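Side-chain contacts in Lin2722 protein (Listeria innocua, PDB 3DS8), which is of unknown function but belongs to an alpha/beta-hydrolase family, which makes a hydrolytic activity plausible though unproven: residues T109-D114 with T120-R125; D171-A176 with E240-D245; F202-G205 with A209-E212. All coordinates share one frame; numbering follows the deposited sequence.

How the interactions relate
Interactions 1, 2 and 3 all attach to one mixed beta-sheet of the alpha/beta-hydrolase fold, at its neighbouring strands 123-130, 173-180 and 209-216. Interaction 1 comes first along the chain and joins helix 103-114 to strand 123-130. Interaction 3, a short return into strand 209-216, falls within the 63 residues that separate the two segments of interaction 2. Centres of interactions 2 and 3 lie about 10 Å apart, and that of interaction 1 about 15 and 16 Å from them. The 2.8 Å pair Arg125 O to Glu173 N and the 2.9 Å pair Val174 O to Ile211 N, both probable hydrogen bonds, link the strands, and so their contacts, side by side.

Interaction 1 (T109-D114 with T120-R125); sequences TYYAED and TVPTLR
Tyr111 reaches from helix 103-114 to the chain that leads into strand 123-130, its phenol meeting Val121 and Pro122 while Ala112, one residue on, packs against Leu124. The two segments belong to a beta-alpha-beta unit of the alpha/beta-hydrolase fold, made of strand 95-101, helix 103-114 and strand 123-130, and the contact bridges the end of the helix and the start of the second strand. The Tyr111 side chain swings out toward the incoming chain because its chi1 of -174° sets CG opposite the backbone N, and it delivers its hydroxyl to the backbone. There OH donates a hydrogen bond of 2.8 Å to Pro122 O, in the carbonyl plane and on a lone pair, at a C=O...donor angle of 143°. The acceptor also lies in the plane of the phenol ring, at its edge, so one bond both satisfies the buried hydroxyl and ties down the far end of the ring.

Val121 arrives from the opposite direction and meets the ring obliquely, its CG2 3.9 Å from Tyr111 CZ. Leu124 approaches the ring edge nearer the helix, where its CB stands 4.3 Å from Tyr111 CD2. Met96 of strand 95-101 touches both Tyr111 and Leu124, and Tyr115 meets the Tyr111 ring edge-to-face. A water links the backbones weakly, donating to Tyr111 O and accepting from Leu124 N, both at 3.4 Å. Beside this bridge the apolar contact is completed by the methyl of Ala112, whose CB lies 3.9 Å from Leu124 CD2.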
# COMPACT_ATOMS: atom_id res chain seq x y z
N THR A 109 2.26 5.10 2.56
CA THR A 109 1.53 6.02 3.42
C THR A 109 2.41 7.25 3.76
O THR A 109 1.96 8.41 3.65
CB THR A 109 1.06 5.29 4.68
OG1 THR A 109 0.23 4.19 4.29
CG2 THR A 109 0.29 6.24 5.65
N TYR A 110 3.66 7.03 4.08
CA TYR A 110 4.60 8.16 4.16
C TYR A 110 4.65 8.93 2.84
O TYR A 110 4.66 10.15 2.83
CB TYR A 110 6.02 7.67 4.49
CG TYR A 110 6.24 7.44 5.94
CD1 TYR A 110 6.38 8.52 6.80
CD2 TYR A 110 6.31 6.16 6.47
CE1 TYR A 110 6.59 8.31 8.16
CE2 TYR A 110 6.53 5.95 7.83
CZ TYR A 110 6.66 7.02 8.66
OH TYR A 110 6.90 6.87 10.03
N TYR A 111 4.71 8.23 1.70
CA TYR A 111 4.74 8.92 0.38
C TYR A 111 3.48 9.78 0.17
O TYR A 111 3.53 10.91 -0.28
CB TYR A 111 4.87 7.85 -0.70
CG TYR A 111 5.05 8.36 -2.12
CD1 TYR A 111 6.32 8.48 -2.69
CD2 TYR A 111 3.94 8.69 -2.90
CE1 TYR A 111 6.45 8.92 -4.02
CE2 TYR A 111 4.05 9.14 -4.22
CZ TYR A 111 5.30 9.25 -4.77
OH TYR A 111 5.36 9.65 -6.08
N ALA A 112 2.33 9.23 0.55
CA ALA A 112 1.08 9.93 0.43
C ALA A 112 1.04 11.18 1.28
O ALA A 112 0.47 12.22 0.85
CB ALA A 112 -0.06 8.99 0.84
N GLU A 113 1.60 11.10 2.48
CA GLU A 113 1.62 12.26 3.37
C GLU A 113 2.70 13.27 3.07
O GLU A 113 2.50 14.47 3.35
CB GLU A 113 1.67 11.84 4.85
CG GLU A 113 0.37 11.20 5.31
CD GLU A 113 0.25 11.03 6.78
OE1 GLU A 113 1.31 11.09 7.46
OE2 GLU A 113 -0.91 10.89 7.28
N ASP A 114 3.83 12.85 2.49
CA ASP A 114 4.99 13.69 2.42
C ASP A 114 5.14 14.35 1.07
O ASP A 114 5.80 15.38 0.99
CB ASP A 114 6.25 12.90 2.74
CG ASP A 114 6.37 12.50 4.20
OD1 ASP A 114 5.56 12.98 5.04
OD2 ASP A 114 7.24 11.66 4.49
N THR A 120 7.15 17.00 -9.08
CA THR A 120 8.24 16.21 -9.68
C THR A 120 8.04 14.69 -9.53
O THR A 120 8.80 13.92 -10.11
CB THR A 120 9.60 16.57 -9.08
OG1 THR A 120 9.66 16.11 -7.71
CG2 THR A 120 9.86 18.08 -9.22
N VAL A 121 7.06 14.26 -8.74
CA VAL A 121 6.74 12.83 -8.68
C VAL A 121 5.24 12.60 -8.94
O VAL A 121 4.45 13.51 -8.74
CB VAL A 121 7.14 12.21 -7.30
CG1 VAL A 121 8.64 12.40 -7.03
CG2 VAL A 121 6.30 12.80 -6.17
N PRO A 122 4.87 11.37 -9.35
CA PRO A 122 3.44 11.14 -9.57
C PRO A 122 2.65 11.22 -8.26
O PRO A 122 3.11 10.79 -7.20
CB PRO A 122 3.41 9.75 -10.19
CG PRO A 122 4.83 9.49 -10.65
CD PRO A 122 5.64 10.15 -9.62
N THR A 123 1.45 11.77 -8.34
CA THR A 123 0.61 11.86 -7.15
C THR A 123 0.02 10.45 -6.92
O THR A 123 -0.47 9.84 -7.87
CB THR A 123 -0.57 12.81 -7.35
OG1 THR A 123 -1.34 12.35 -8.45
CG2 THR A 123 -0.14 14.16 -7.68
N LEU A 124 0.05 9.96 -5.69
CA LEU A 124 -0.59 8.67 -5.37
C LEU A 124 -2.10 8.87 -5.39
O LEU A 124 -2.62 9.82 -4.81
CB LEU A 124 -0.15 8.16 -4.00
CG LEU A 124 -0.40 6.73 -3.62
CD1 LEU A 124 0.24 5.74 -4.60
CD2 LEU A 124 0.15 6.54 -2.17
N ARG A 125 -2.79 8.01 -6.10
CA ARG A 125 -4.23 8.06 -6.23
C ARG A 125 -4.86 6.95 -5.37
O ARG A 125 -5.48 7.23 -4.35
CB ARG A 125 -4.63 7.94 -7.69
CG ARG A 125 -6.15 8.01 -7.90
CD ARG A 125 -6.57 7.74 -9.33
NE ARG A 125 -6.32 6.37 -9.76
CZ ARG A 125 -6.90 5.82 -10.82
NH1 ARG A 125 -7.77 6.52 -11.55
NH2 ARG A 125 -6.64 4.58 -11.13
O HOH W 1 1.62 11.32 -3.05

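Interaction 2 (D171-A176 with E240-D245). With SO4 (sulfate ion), chain F.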
# COMPACT_ATOMS: atom_id res chain seq x y z
N ASP A 171 -7.94 13.55 -3.19
CA ASP A 171 -8.43 12.49 -4.08
C ASP A 171 -7.91 11.09 -3.75
O ASP A 171 -8.24 10.12 -4.46
CB ASP A 171 -8.10 12.84 -5.53
CG ASP A 171 -8.75 14.13 -5.96
OD1 ASP A 171 -9.95 14.31 -5.66
OD2 ASP A 171 -8.06 14.97 -6.56
N LEU A 172 -7.12 10.97 -2.70
CA LEU A 172 -6.54 9.67 -2.30
C LEU A 172 -7.66 8.67 -1.98
O LEU A 172 -8.66 9.02 -1.37
CB LEU A 172 -5.62 9.80 -1.10
CG LEU A 172 -4.74 8.57 -0.76
CD1 LEU A 172 -3.65 8.39 -1.78
CD2 LEU A 172 -4.16 8.62 0.67
N GLU A 173 -7.46 7.43 -2.38
CA GLU A 173 -8.43 6.35 -2.08
C GLU A 173 -7.62 5.21 -1.46
O GLU A 173 -6.63 4.77 -2.02
CB GLU A 173 -9.13 5.87 -3.36
CG GLU A 173 -9.93 6.95 -4.05
CD GLU A 173 -10.61 6.51 -5.33
OE1 GLU A 173 -10.28 5.40 -5.78
OE2 GLU A 173 -11.53 7.24 -5.84
N VAL A 174 -8.03 4.79 -0.28
CA VAL A 174 -7.23 3.88 0.54
C VAL A 174 -8.01 2.62 0.83
O VAL A 174 -9.18 2.70 1.26
CB VAL A 174 -6.77 4.56 1.86
CG1 VAL A 174 -6.07 3.55 2.74
CG2 VAL A 174 -5.88 5.75 1.59
N LEU A 175 -7.38 1.47 0.61
CA LEU A 175 -7.93 0.18 0.98
C LEU A 175 -6.96 -0.47 1.94
O LEU A 175 -5.75 -0.66 1.61
CB LEU A 175 -8.11 -0.74 -0.25
CG LEU A 175 -8.42 -2.20 0.03
CD1 LEU A 175 -9.75 -2.33 0.77
CD2 LEU A 175 -8.41 -3.00 -1.35
N ALA A 176 -7.43 -0.77 3.15
CA ALA A 176 -6.63 -1.45 4.15
C ALA A 176 -7.14 -2.88 4.30
O ALA A 176 -8.29 -3.14 4.71
CB ALA A 176 -6.70 -0.73 5.53
N GLU A 240 -9.61 -1.52 -10.34
CA GLU A 240 -10.19 -1.53 -11.66
C GLU A 240 -11.69 -1.30 -11.72
O GLU A 240 -12.18 -0.98 -12.77
CB GLU A 240 -9.83 -2.84 -12.37
CG GLU A 240 -8.32 -3.02 -12.58
CD GLU A 240 -7.64 -1.91 -13.35
OE1 GLU A 240 -8.28 -1.33 -14.24
OE2 GLU A 240 -6.45 -1.65 -13.04
N LYS A 241 -12.40 -1.48 -10.61
CA LYS A 241 -13.88 -1.42 -10.59
C LYS A 241 -14.41 -0.31 -9.71
O LYS A 241 -15.37 0.37 -10.08
CB LYS A 241 -14.46 -2.76 -10.15
CG LYS A 241 -14.13 -3.90 -11.08
CD LYS A 241 -14.66 -3.65 -12.45
CE LYS A 241 -14.61 -4.86 -13.36
NZ LYS A 241 -15.44 -4.66 -14.55
N PHE A 242 -13.77 -0.11 -8.56
CA PHE A 242 -14.19 0.90 -7.61
C PHE A 242 -13.95 2.30 -8.18
O PHE A 242 -12.83 2.66 -8.54
CB PHE A 242 -13.47 0.75 -6.28
CG PHE A 242 -13.82 1.85 -5.29
CD1 PHE A 242 -15.07 1.91 -4.75
CD2 PHE A 242 -12.89 2.82 -4.93
CE1 PHE A 242 -15.43 2.92 -3.85
CE2 PHE A 242 -13.23 3.84 -4.03
CZ PHE A 242 -14.49 3.88 -3.49
N LYS A 243 -15.01 3.11 -8.20
CA LYS A 243 -14.89 4.48 -8.66
C LYS A 243 -15.83 5.31 -7.80
O LYS A 243 -16.94 4.87 -7.50
CB LYS A 243 -15.29 4.57 -10.13
CG LYS A 243 -14.36 3.86 -11.16
CD LYS A 243 -13.21 4.79 -11.69
CE LYS A 243 -12.05 4.04 -12.46
NZ LYS A 243 -10.77 4.89 -12.69
N THR A 244 -15.41 6.50 -7.39
CA THR A 244 -16.29 7.38 -6.62
C THR A 244 -15.87 8.82 -6.84
O THR A 244 -14.70 9.12 -7.03
CB THR A 244 -16.29 7.03 -5.06
OG1 THR A 244 -17.36 7.75 -4.40
CG2 THR A 244 -14.94 7.38 -4.42
N ASP A 245 -16.85 9.70 -6.89
CA ASP A 245 -16.58 11.13 -6.74
C ASP A 245 -16.94 11.62 -5.34
O ASP A 245 -16.39 12.64 -4.88
CB ASP A 245 -17.34 11.89 -7.81
CG ASP A 245 -16.83 11.57 -9.20
OD1 ASP A 245 -15.58 11.46 -9.36
OD2 ASP A 245 -17.68 11.44 -10.11
S SO4 F . -11.37 6.88 -9.01
O1 SO4 F . -11.71 7.83 -10.08
O2 SO4 F . -12.51 6.93 -8.05
O3 SO4 F . -11.17 5.52 -9.56
O4 SO4 F . -10.04 7.20 -8.43
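Glu173 extends its carboxylate from the start of strand 173-180 to Phe242 and Thr244, the residues that meet it from the segment following helix 229-240. Its chain is extended beyond CG (chi2 179°), which brings the carboxylate out to the 240-245 segment, where the two oxygens meet different neighbours. OE1 lies at the edge of the Phe242 ring, near its plane and 3.8 Å from Phe242 CE2, and forms a salt bridge with Lys126. Across the contact, OE2 meets the methyl of Thr244, with CG2 at 3.7 Å. In this alpha/beta-hydrolase fold the contact joins the chain running from helix 229-240 to the edge strand 248-250 to the start of strand 173-180 in the central sheet, and Phe238 of the helix touches both Glu173 and the Phe242 ring. A sulfate ion, probably from the crystallisation liquor, sits beside the carboxylate, its O2 only 2.4 Å from Glu173 OE2. Thr244 N donates to sulfate O2 at 3.0 Å in a nearly straight bond (167°), and Lys126 NZ adds another hydrogen bond to the ion. Thr244 OG1 turns to the backbone oxygen of Glu246, leaving CG2 as the branch that meets Glu173.

Interaction 3 (F202-G205 with A209-E212)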
# COMPACT_ATOMS: atom_id res chain seq x y z
N PHE A 202 -6.89 8.14 10.77
CA PHE A 202 -6.35 9.29 10.06
C PHE A 202 -6.74 9.41 8.59
O PHE A 202 -6.70 10.51 8.03
CB PHE A 202 -4.81 9.40 10.27
CG PHE A 202 -3.99 8.28 9.67
CD1 PHE A 202 -3.44 8.41 8.40
CD2 PHE A 202 -3.71 7.12 10.39
CE1 PHE A 202 -2.69 7.43 7.86
CE2 PHE A 202 -2.94 6.14 9.83
CZ PHE A 202 -2.42 6.28 8.57
N MSE A 203 -7.19 8.31 7.96
CA MSE A 203 -7.58 8.42 6.56
C MSE A 203 -9.01 8.94 6.32
O MSE A 203 -9.22 9.78 5.43
CB MSE A 203 -7.31 7.12 5.83
CG MSE A 203 -5.85 6.82 5.74
SE MSE A 203 -4.93 8.21 4.65
CE MSE A 203 -3.30 7.19 4.21
N PRO A 204 -10.01 8.45 7.08
CA PRO A 204 -11.36 9.00 6.87
C PRO A 204 -11.42 10.53 6.97
O PRO A 204 -10.90 11.08 7.90
CB PRO A 204 -12.18 8.37 8.00
CG PRO A 204 -11.42 7.09 8.34
CD PRO A 204 -9.99 7.36 8.09
N GLY A 205 -12.06 11.20 6.02
CA GLY A 205 -12.22 12.65 6.08
C GLY A 205 -10.99 13.42 5.57
O GLY A 205 -11.03 14.67 5.46
N ALA A 209 -11.65 8.23 -0.18
CA ALA A 209 -12.21 6.93 0.12
C ALA A 209 -11.32 6.20 1.09
O ALA A 209 -10.09 6.28 1.03
CB ALA A 209 -12.39 6.10 -1.15
N TYR A 210 -11.94 5.49 2.01
CA TYR A 210 -11.23 4.63 2.92
C TYR A 210 -12.08 3.40 3.14
O TYR A 210 -13.19 3.53 3.61
CB TYR A 210 -10.98 5.29 4.28
CG TYR A 210 -10.37 4.34 5.26
CD1 TYR A 210 -9.08 3.85 5.08
CD2 TYR A 210 -11.11 3.86 6.37
CE1 TYR A 210 -8.54 2.89 5.97
CE2 TYR A 210 -10.55 2.96 7.29
CZ TYR A 210 -9.25 2.47 7.06
OH TYR A 210 -8.70 1.58 7.96
N ILE A 211 -11.56 2.24 2.76
CA ILE A 211 -12.26 0.96 2.84
C ILE A 211 -11.41 -0.05 3.59
O ILE A 211 -10.20 -0.14 3.34
CB ILE A 211 -12.57 0.44 1.42
CG1 ILE A 211 -13.39 1.48 0.62
CG2 ILE A 211 -13.25 -0.94 1.49
CD1 ILE A 211 -13.93 0.97 -0.74
N GLU A 212 -12.02 -0.79 4.52
CA GLU A 212 -11.34 -1.86 5.23
C GLU A 212 -11.84 -3.22 4.74
O GLU A 212 -13.05 -3.36 4.41
CB GLU A 212 -11.64 -1.74 6.74
CG GLU A 212 -11.08 -0.46 7.34
CD GLU A 212 -11.32 -0.30 8.82
OE1 GLU A 212 -12.22 -0.96 9.37
OE2 GLU A 212 -10.57 0.50 9.45
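Tyr210 OH, at the end of the ring that packs on Met203 and Pro204, donates a 2.6 Å hydrogen bond to Glu212 OE2 and is also hydrogen-bonded to Thr199 OG1. Glu212 OE2 receives the phenol through its anti lone pair, on the side away from OE1, and lies in the plane of the Tyr210 ring at its edge. The two residues are next-but-one neighbours on strand 209-216, which places their side chains on the same side of it. The other carboxylate oxygen, OE1, forms a salt bridge with Arg200 and accepts from the backbone N of Asp252, so the group that receives the phenol is itself held by a charge and an amide. Together these bonds would restrict the swing of the aromatic ring.

The near end of the ring is held by apolar contacts. Pro204 lies alongside Tyr210, both side chains pointing the same way. Its CD rests over one ring face, 4.2 Å from Tyr210 CG, and its CG comes within 3.8 Å of Tyr210 CD2. On the same side of the ring plane, but toward CD1, Met203, present as selenomethionine, approaches obliquely with CB 3.8 Å from Tyr210 CD1. Beyond CB the Met203 chain bends (chi2 -64°) and leads away from the tyrosine, and its side chain touches Thr109 of helix 103-114.

The segment 202-205 thus lies between that helix and strand 209-216, which in the alpha/beta-hydrolase sheet runs between strands 173-180 and 248-250, with Val174 and Ala176 of the former touching the Tyr210 side chain.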